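Local coordinates for protein malonate decarboxylase subunit alpha (Acinetobacter baumannii ATCC 17978, PDB 6MPR) that probably transfers the acyl carrier protein from its acetyl thioester to malonate, the step that prepares malonate for decarboxylation by partner subunits, at residues V51-I56 and P84-D89; L281-E286 and R539-A544; A482-A487 and Q494-A499. One frame throughout, in Å; residues are numbered along the deposited sequence.

Contact 1. Residues V51-I56 and P84-D89; sequences VLETLI and PDILHD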
loop_
_atom_site.group_PDB
_atom_site.type_symbol
_atom_site.label_atom_id
_atom_site.label_comp_id
_atom_site.label_asym_id
_atom_site.label_seq_id
_atom_site.Cartn_x
_atom_site.Cartn_y
_atom_site.Cartn_z
ATOM N N VAL A 51 -31.324 10.680 -13.750
ATOM C CA VAL A 51 -30.938 9.469 -13.036
ATOM C C VAL A 51 -29.958 9.800 -11.905
ATOM O O VAL A 51 -30.044 9.222 -10.815
ATOM C CB VAL A 51 -30.365 8.427 -14.016
ATOM C CG1 VAL A 51 -29.756 7.263 -13.245
ATOM C CG2 VAL A 51 -31.466 7.923 -14.960
ATOM N N LEU A 52 -29.014 10.734 -12.135
ATOM C CA LEU A 52 -28.136 11.179 -11.044
ATOM C C LEU A 52 -28.939 11.745 -9.876
ATOM O O LEU A 52 -28.633 11.467 -8.711
ATOM C CB LEU A 52 -27.127 12.226 -11.539
ATOM C CG LEU A 52 -26.036 11.741 -12.492
ATOM C CD1 LEU A 52 -25.167 12.898 -12.978
ATOM C CD2 LEU A 52 -25.152 10.676 -11.842
ATOM N N GLU A 53 -29.954 12.566 -10.170
ATOM C CA GLU A 53 -30.822 13.127 -9.138
ATOM C C GLU A 53 -31.668 12.076 -8.428
ATOM O O GLU A 53 -32.282 12.385 -7.397
ATOM C CB GLU A 53 -31.738 14.176 -9.766
ATOM C CG GLU A 53 -31.021 15.443 -10.186
ATOM C CD GLU A 53 -31.905 16.387 -10.972
ATOM O OE1 GLU A 53 -31.463 17.534 -11.207
ATOM O OE2 GLU A 53 -33.042 15.996 -11.344
ATOM N N THR A 54 -31.754 10.872 -8.980
ATOM C CA THR A 54 -32.512 9.777 -8.390
ATOM C C THR A 54 -31.623 8.876 -7.546
ATOM O O THR A 54 -32.045 8.397 -6.487
ATOM C CB THR A 54 -33.176 8.942 -9.497
ATOM O OG1 THR A 54 -33.953 9.792 -10.336
ATOM C CG2 THR A 54 -34.061 7.846 -8.911
ATOM N N LEU A 55 -30.396 8.626 -8.003
ATOM C CA LEU A 55 -29.496 7.683 -7.348
ATOM C C LEU A 55 -28.647 8.320 -6.254
ATOM O O LEU A 55 -28.192 7.616 -5.340
ATOM C CB LEU A 55 -28.573 7.036 -8.385
ATOM C CG LEU A 55 -29.294 6.165 -9.410
ATOM C CD1 LEU A 55 -28.313 5.682 -10.433
ATOM C CD2 LEU A 55 -29.961 4.984 -8.722
ATOM N N ILE A 56 -28.393 9.615 -6.342
ATOM C CA ILE A 56 -27.571 10.328 -5.366
ATOM C C ILE A 56 -28.493 11.041 -4.394
ATOM O O ILE A 56 -29.583 11.498 -4.768
ATOM C CB ILE A 56 -26.614 11.323 -6.053
ATOM C CG1 ILE A 56 -25.770 10.620 -7.121
ATOM C CG2 ILE A 56 -25.713 12.016 -5.025
ATOM C CD1 ILE A 56 -24.887 11.578 -7.881
ATOM N N PRO A 84 -29.574 21.850 -7.516
ATOM C CA PRO A 84 -29.019 21.883 -6.151
ATOM C C PRO A 84 -30.084 21.817 -5.057
ATOM O O PRO A 84 -29.734 21.545 -3.903
ATOM C CB PRO A 84 -28.241 23.210 -6.112
ATOM C CG PRO A 84 -28.040 23.582 -7.560
ATOM C CD PRO A 84 -29.261 23.076 -8.265
ATOM N N ASP A 85 -31.366 22.045 -5.370
ATOM C CA ASP A 85 -32.411 21.786 -4.380
ATOM C C ASP A 85 -32.608 20.296 -4.137
ATOM O O ASP A 85 -33.204 19.912 -3.122
ATOM C CB ASP A 85 -33.735 22.402 -4.822
ATOM C CG ASP A 85 -33.682 23.906 -4.869
ATOM O OD1 ASP A 85 -32.981 24.496 -4.026
ATOM O OD2 ASP A 85 -34.338 24.489 -5.753
ATOM N N ILE A 86 -32.149 19.458 -5.059
ATOM C CA ILE A 86 -32.185 18.011 -4.905
ATOM C C ILE A 86 -30.849 17.471 -4.418
ATOM O O ILE A 86 -30.790 16.751 -3.423
ATOM C CB ILE A 86 -32.605 17.352 -6.237
ATOM C CG1 ILE A 86 -33.973 17.883 -6.664
ATOM C CG2 ILE A 86 -32.602 15.827 -6.121
ATOM C CD1 ILE A 86 -34.388 17.411 -8.033
ATOM N N LEU A 87 -29.753 17.814 -5.104
ATOM C CA LEU A 87 -28.415 17.351 -4.736
ATOM C C LEU A 87 -27.633 18.514 -4.135
ATOM O O LEU A 87 -27.229 19.433 -4.853
ATOM C CB LEU A 87 -27.669 16.771 -5.940
ATOM C CG LEU A 87 -28.357 15.613 -6.643
ATOM C CD1 LEU A 87 -27.406 15.002 -7.677
ATOM C CD2 LEU A 87 -28.802 14.578 -5.629
ATOM N N HIS A 88 -27.403 18.453 -2.824
ATOM C CA HIS A 88 -26.624 19.450 -2.103
ATOM C C HIS A 88 -25.836 18.733 -1.020
ATOM O O HIS A 88 -26.116 17.577 -0.693
ATOM C CB HIS A 88 -27.510 20.544 -1.494
ATOM C CG HIS A 88 -28.645 20.009 -0.681
ATOM N ND1 HIS A 88 -28.525 19.701 0.657
ATOM C CD2 HIS A 88 -29.923 19.717 -1.021
ATOM C CE1 HIS A 88 -29.678 19.242 1.105
ATOM N NE2 HIS A 88 -30.544 19.242 0.109
ATOM N N ASP A 89 -24.821 19.422 -0.490
ATOM C CA ASP A 89 -23.988 18.902 0.601
ATOM C C ASP A 89 -23.328 17.585 0.230
ATOM O O ASP A 89 -23.068 16.740 1.096
ATOM C CB ASP A 89 -24.788 18.748 1.894
ATOM C CG ASP A 89 -25.178 20.083 2.487
ATOM O OD1 ASP A 89 -24.300 20.743 3.076
ATOM O OD2 ASP A 89 -26.346 20.491 2.321
#

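Contact 2. Residues L281-E286 and R539-A544; sequences LPTYGE and RELLAA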
loop_
_atom_site.group_PDB
_atom_site.type_symbol
_atom_site.label_atom_id
_atom_site.label_comp_id
_atom_site.label_asym_id
_atom_site.label_seq_id
_atom_site.Cartn_x
_atom_site.Cartn_y
_atom_site.Cartn_z
ATOM N N LEU A 281 20.726 7.645 -20.285
ATOM C CA LEU A 281 21.137 6.279 -19.970
ATOM C C LEU A 281 21.791 5.583 -21.157
ATOM O O LEU A 281 22.887 5.032 -20.984
ATOM C CB LEU A 281 19.948 5.468 -19.440
ATOM C CG LEU A 281 19.563 5.741 -17.993
ATOM C CD1 LEU A 281 18.276 4.999 -17.702
ATOM C CD2 LEU A 281 20.690 5.286 -17.061
ATOM N N PRO A 282 21.225 5.599 -22.372
ATOM C CA PRO A 282 21.848 4.838 -23.466
ATOM C C PRO A 282 23.091 5.487 -24.049
ATOM O O PRO A 282 23.729 4.884 -24.923
ATOM C CB PRO A 282 20.729 4.764 -24.526
ATOM C CG PRO A 282 19.461 5.133 -23.794
ATOM C CD PRO A 282 19.902 6.115 -22.769
ATOM N N THR A 283 23.447 6.694 -23.618
ATOM C CA THR A 283 24.645 7.375 -24.103
ATOM C C THR A 283 25.647 7.533 -22.967
ATOM O O THR A 283 26.654 6.825 -22.927
ATOM C CB THR A 283 24.291 8.736 -24.706
ATOM O OG1 THR A 283 23.536 9.491 -23.751
ATOM C CG2 THR A 283 23.469 8.570 -25.976
ATOM N N TYR A 284 25.384 8.431 -22.020
ATOM C CA TYR A 284 26.284 8.589 -20.883
ATOM C C TYR A 284 26.325 7.326 -20.029
ATOM O O TYR A 284 27.402 6.882 -19.610
ATOM C CB TYR A 284 25.848 9.794 -20.057
ATOM C CG TYR A 284 26.705 10.061 -18.848
ATOM C CD1 TYR A 284 28.036 10.428 -18.991
ATOM C CD2 TYR A 284 26.170 9.987 -17.563
ATOM C CE1 TYR A 284 28.823 10.696 -17.874
ATOM C CE2 TYR A 284 26.947 10.252 -16.444
ATOM C CZ TYR A 284 28.270 10.601 -16.607
ATOM O OH TYR A 284 29.040 10.865 -15.494
ATOM N N GLY A 285 25.166 6.717 -19.775
ATOM C CA GLY A 285 25.157 5.485 -19.012
ATOM C C GLY A 285 25.932 4.381 -19.700
ATOM O O GLY A 285 26.667 3.632 -19.054
ATOM N N GLU A 286 25.794 4.280 -21.026
ATOM C CA GLU A 286 26.547 3.287 -21.792
ATOM C C GLU A 286 28.048 3.538 -21.715
ATOM O O GLU A 286 28.840 2.594 -21.606
ATOM C CB GLU A 286 26.072 3.297 -23.247
ATOM C CG GLU A 286 26.887 2.437 -24.203
ATOM C CD GLU A 286 26.826 0.966 -23.875
ATOM O OE1 GLU A 286 27.781 0.250 -24.257
ATOM O OE2 GLU A 286 25.837 0.523 -23.243
ATOM N N ARG A 539 23.124 18.947 -24.965
ATOM C CA ARG A 539 22.038 18.221 -25.616
ATOM C C ARG A 539 22.537 17.134 -26.565
ATOM O O ARG A 539 21.767 16.233 -26.909
ATOM C CB ARG A 539 21.129 19.193 -26.371
ATOM C CG ARG A 539 20.324 20.135 -25.477
ATOM C CD ARG A 539 19.497 21.105 -26.315
ATOM N NE ARG A 539 18.879 20.421 -27.450
ATOM C CZ ARG A 539 17.747 19.723 -27.386
ATOM N NH1 ARG A 539 17.087 19.624 -26.240
ATOM N NH2 ARG A 539 17.271 19.126 -28.473
ATOM N N GLU A 540 23.800 17.190 -27.002
ATOM C CA GLU A 540 24.306 16.109 -27.844
ATOM C C GLU A 540 24.326 14.770 -27.113
ATOM O O GLU A 540 24.364 13.719 -27.766
ATOM C CB GLU A 540 25.702 16.453 -28.367
ATOM C CG GLU A 540 25.683 17.422 -29.537
ATOM C CD GLU A 540 24.841 16.909 -30.699
ATOM O OE1 GLU A 540 25.201 15.864 -31.292
ATOM O OE2 GLU A 540 23.810 17.543 -31.010
ATOM N N LEU A 541 24.287 14.782 -25.777
ATOM C CA LEU A 541 24.226 13.541 -25.014
ATOM C C LEU A 541 22.854 12.876 -25.076
ATOM O O LEU A 541 22.751 11.671 -24.819
ATOM C CB LEU A 541 24.586 13.795 -23.553
ATOM C CG LEU A 541 26.039 13.576 -23.157
ATOM C CD1 LEU A 541 26.185 13.741 -21.659
ATOM C CD2 LEU A 541 26.504 12.187 -23.603
ATOM N N LEU A 542 21.801 13.629 -25.383
ATOM C CA LEU A 542 20.458 13.057 -25.416
ATOM C C LEU A 542 20.327 12.029 -26.538
ATOM O O LEU A 542 20.681 12.304 -27.686
ATOM C CB LEU A 542 19.429 14.171 -25.595
ATOM C CG LEU A 542 19.325 15.177 -24.449
ATOM C CD1 LEU A 542 18.549 16.400 -24.901
ATOM C CD2 LEU A 542 18.661 14.548 -23.214
ATOM N N ALA A 543 19.799 10.842 -26.207
ATOM C CA ALA A 543 19.557 9.832 -27.235
ATOM C C ALA A 543 18.518 10.298 -28.243
ATOM O O ALA A 543 18.529 9.857 -29.397
ATOM C CB ALA A 543 19.107 8.513 -26.598
ATOM N N ALA A 544 17.602 11.165 -27.822
ATOM C CA ALA A 544 16.631 11.781 -28.715
ATOM C C ALA A 544 16.576 13.268 -28.407
ATOM O O ALA A 544 16.468 13.656 -27.239
ATOM C CB ALA A 544 15.243 11.140 -28.558
#

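Contact 3. Residues A482-A487 and Q494-A499; sequences AYLYKA and QAMIAA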
loop_
_atom_site.group_PDB
_atom_site.type_symbol
_atom_site.label_atom_id
_atom_site.label_comp_id
_atom_site.label_asym_id
_atom_site.label_seq_id
_atom_site.Cartn_x
_atom_site.Cartn_y
_atom_site.Cartn_z
ATOM N N ALA A 482 24.139 16.792 -2.195
ATOM C CA ALA A 482 24.348 16.677 -0.759
ATOM C C ALA A 482 23.847 15.302 -0.335
ATOM O O ALA A 482 22.671 14.974 -0.551
ATOM C CB ALA A 482 23.621 17.794 -0.000
ATOM N N TYR A 483 24.740 14.483 0.230
ATOM C CA TYR A 483 24.362 13.137 0.678
ATOM C C TYR A 483 23.791 13.215 2.093
ATOM O O TYR A 483 24.406 12.796 3.075
ATOM C CB TYR A 483 25.550 12.181 0.608
ATOM C CG TYR A 483 26.024 11.880 -0.795
ATOM C CD1 TYR A 483 25.274 11.071 -1.649
ATOM C CD2 TYR A 483 27.231 12.387 -1.267
ATOM C CE1 TYR A 483 25.704 10.789 -2.935
ATOM C CE2 TYR A 483 27.675 12.106 -2.552
ATOM C CZ TYR A 483 26.901 11.313 -3.382
ATOM O OH TYR A 483 27.344 11.039 -4.656
ATOM N N LEU A 484 22.555 13.728 2.163
ATOM C CA LEU A 484 21.923 14.036 3.445
ATOM C C LEU A 484 21.759 12.801 4.327
ATOM O O LEU A 484 21.742 12.925 5.556
ATOM C CB LEU A 484 20.562 14.701 3.212
ATOM C CG LEU A 484 20.502 16.045 2.479
ATOM C CD1 LEU A 484 19.042 16.522 2.395
ATOM C CD2 LEU A 484 21.401 17.113 3.133
ATOM N N TYR A 485 21.638 11.606 3.733
ATOM C CA TYR A 485 21.492 10.404 4.549
ATOM C C TYR A 485 22.673 10.200 5.482
ATOM O O TYR A 485 22.548 9.468 6.470
ATOM C CB TYR A 485 21.306 9.158 3.676
ATOM C CG TYR A 485 22.552 8.606 3.015
ATOM C CD1 TYR A 485 22.960 9.049 1.750
ATOM C CD2 TYR A 485 23.296 7.603 3.622
ATOM C CE1 TYR A 485 24.082 8.544 1.148
ATOM C CE2 TYR A 485 24.427 7.082 3.015
ATOM C CZ TYR A 485 24.809 7.555 1.779
ATOM O OH TYR A 485 25.926 7.051 1.178
ATOM N N LYS A 486 23.812 10.822 5.185
ATOM C CA LYS A 486 25.019 10.670 5.981
ATOM C C LYS A 486 25.244 11.820 6.949
ATOM O O LYS A 486 26.194 11.759 7.730
ATOM C CB LYS A 486 26.245 10.532 5.071
ATOM C CG LYS A 486 26.612 9.106 4.733
ATOM C CD LYS A 486 27.808 9.059 3.803
ATOM C CE LYS A 486 27.583 9.912 2.566
ATOM N NZ LYS A 486 28.703 9.780 1.595
ATOM N N ALA A 487 24.411 12.863 6.913
ATOM C CA ALA A 487 24.587 13.977 7.839
ATOM C C ALA A 487 24.571 13.471 9.279
ATOM O O ALA A 487 23.704 12.680 9.663
ATOM C CB ALA A 487 23.496 15.024 7.627
ATOM N N GLN A 494 22.104 21.007 7.521
ATOM C CA GLN A 494 21.840 22.344 6.997
ATOM C C GLN A 494 23.036 22.896 6.229
ATOM O O GLN A 494 22.864 23.599 5.224
ATOM C CB GLN A 494 21.419 23.273 8.143
ATOM C CG GLN A 494 20.045 22.886 8.735
ATOM C CD GLN A 494 19.745 23.503 10.098
ATOM O OE1 GLN A 494 19.117 22.867 10.943
ATOM N NE2 GLN A 494 20.181 24.743 10.312
ATOM N N ALA A 495 24.255 22.587 6.672
ATOM C CA ALA A 495 25.433 23.058 5.947
ATOM C C ALA A 495 25.595 22.355 4.601
ATOM O O ALA A 495 26.155 22.935 3.660
ATOM C CB ALA A 495 26.689 22.868 6.804
ATOM N N MET A 496 25.131 21.112 4.486
ATOM C CA MET A 496 25.227 20.403 3.209
ATOM C C MET A 496 24.184 20.905 2.219
ATOM O O MET A 496 24.467 21.039 1.024
ATOM C CB MET A 496 25.078 18.902 3.435
ATOM C CG MET A 496 26.202 18.338 4.297
ATOM S SD MET A 496 25.755 16.790 5.086
ATOM C CE MET A 496 25.504 15.740 3.646
ATOM N N ILE A 497 22.976 21.195 2.698
ATOM C CA ILE A 497 21.999 21.858 1.845
ATOM C C ILE A 497 22.563 23.181 1.344
ATOM O O ILE A 497 22.555 23.468 0.143
ATOM C CB ILE A 497 20.673 22.047 2.603
ATOM C CG1 ILE A 497 20.058 20.678 2.934
ATOM C CG2 ILE A 497 19.726 22.916 1.797
ATOM C CD1 ILE A 497 18.822 20.753 3.826
ATOM N N ALA A 498 23.116 23.988 2.258
ATOM C CA ALA A 498 23.633 25.295 1.871
ATOM C C ALA A 498 24.718 25.190 0.805
ATOM O O ALA A 498 24.819 26.069 -0.061
ATOM C CB ALA A 498 24.165 26.033 3.105
ATOM N N ALA A 499 25.518 24.111 0.830
ATOM C CA ALA A 499 26.627 23.963 -0.115
ATOM C C ALA A 499 26.162 23.790 -1.563
ATOM O O ALA A 499 26.918 24.103 -2.493
ATOM C CB ALA A 499 27.494 22.769 0.286
#

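Contact 1. Residues V51-I56 and P84-D89
Leu87 presses the two methyls of its forked end against the end of helix 48-55 and Ile56, the first residue beyond it. Its CD2 lies 3.3 Å from Ile56 O, a close fit for a methyl on a carbonyl, and 3.9 Å from Ile56 CB. CG of Leu87 stands beside its backbone N, anti to the carbonyl carbon (chi1 -58°). Both methyls meet Ile56 CB, while CD1 also reaches back to within 3.9 Å of Leu52 O, an oxygen already taken up by the amide of Ile56. The side chains of Leu87 and Ile56 cross at about a right angle. The beta-branched Ile56 brings both CB and CG2 within touch of CD2.

Ile86 works more openly, at the protein surface. Its branches divide the task: CG2 rests 3.7 Å from Glu53 O, while CD1 lies 3.8 Å from Glu53 OE2. Glu53 leaves the helix with CG anti to the carbonyl carbon (chi1 -70°), and its side chain, extended beyond CG, crosses Ile86 at about a right angle. A glutamate suits this edge because its CB and the carbon of its carboxylate can pack on Ile86 while OE1 accepts a hydrogen bond from Asn83 N, which fixes the group beside the loop.

No hydrogen bond joins the segments directly. The contact packs helix 48-55 against the loop that leads from helix 73-79 into strand 90-94, part of the beta-alpha-beta crossover from strand 61-64 in a Rossmann-like parallel sheet. Leu79 of helix 73-79 touches both Ile56 and Leu87, Leu52 and Leu55 reach Ile196 of strand 194-199, and helix 22-34 meets Thr54 and Leu55.

Contact 2. Residues L281-E286 and R539-A544
Thr283 OG1 has two carbonyl oxygens for partners, Leu541 O across the contact and Ile280 O in its own helix. It donates to Leu541 O over 2.6 Å, a short bond lying in the carbonyl plane with a C=O...OG1 angle of 153°. With one hydroxyl hydrogen between two acceptors, the two bonds probably share it. The rotation behind this puts OG1 between the backbone N and the carbonyl carbon (chi1 53°), and the methyl CG2 also rests on Leu541 O at 3.4 Å. Threonine offers the carbonyl a donor on one branch and an apolar contact on the other.

Thr283 sits where helix 272-287 is kinked by a wider, pi-type turn over residues 281-285. Pro282, which has no amide hydrogen to give, suits the break, and the weak bond from Glu286 N to Leu281 O is the i+5 bond expected of such a turn. Across the contact, Leu541, the last residue of a 3-10 segment, places CD2 4.0 Å from Thr283 OG1 and CD1 4.3 Å from Tyr284 CB; helix 244-261 adds Met251 against both Leu541 and Tyr284.

Beyond the hydroxyl bond the small Ala543 lets the loop come close. Its CB lies 4.4 Å from Pro282 CG and touches the Thr283 methyl with similar looseness, while its backbone is hydrogen-bonded to Leu279 and its carbonyl oxygen accepts from Trp553 NE1 of helix 547-553.

Contact 3. Residues A482-A487 and Q494-A499
Met496 reaches from its helix across to Ala482, Tyr483, Leu484 and Ala487, where the chain leaves the beta hairpin of strands 474-477 and 480-482 through an inverse gamma turn centred on Tyr483. After that turn comes a short 3-10 segment, and helix 490-499 folds back over it.

The methionine, flexible and unbranched, follows this bend in the chain. Its base meets Ala482 CB, 3.9 Å from Met496 CB; the same alanine methyl sits 3.5 Å from Met496 O, a closeness that suits a side chain as small as alanine. Farther out, SD lies 3.8 Å from Ala487 CB, and there the chain hooks round: chi3 of 63° folds CE back rather than letting it run straight on.

Leu484 flanks the methionine. The two side chains slide past each other in opposite directions, with Leu484 CD2 4.1 Å from Met496 CB. The same methyl touches Ile497 CG1 at 3.8 Å, but here the side chains cross at about a right angle, so one leucine branch serves two successive helix residues. Leu484 and Ile497, apolar and branched, suit this buried seam, which holds no hydrogen bond between the segments.

The CA-CB bond of Tyr483 points away from the helix; its OH bonds to Gly256 O, and its ring makes a cation-pi contact with Lys260. Leu518 of helix 512-520 and Val524 of strand 524-525 also touch Met496. The methionine hook ends against the backbone of the turn, with CE 3.2 Å from Tyr483 O, an oxygen that also accepts the hydrogen bond of Lys486 N.

In the fold
Contact 1 comes first along the chain and lies beside the parallel sheet of the N-terminal half. Contacts 2 and 3, on the opposite side of the chain's centre, lie in the part of the chain that holds the mixed sheet, and of the two only contact 3 includes a residue of it. Contact 3 is nested inside the long loop that contact 2 closes. The centre of contact 1 is about 55 Å from that of contact 2 and about 54 Å from that of contact 3. Contacts 2 and 3 have centres about 29 Å apart and nearest atoms about 11 Å apart. Helix 244-261 links these last two, meeting Leu541 and Tyr284 in one and Tyr483 in the other. Two alpha/beta lobes in one chain are consistent with a CoA-transferase-like architecture.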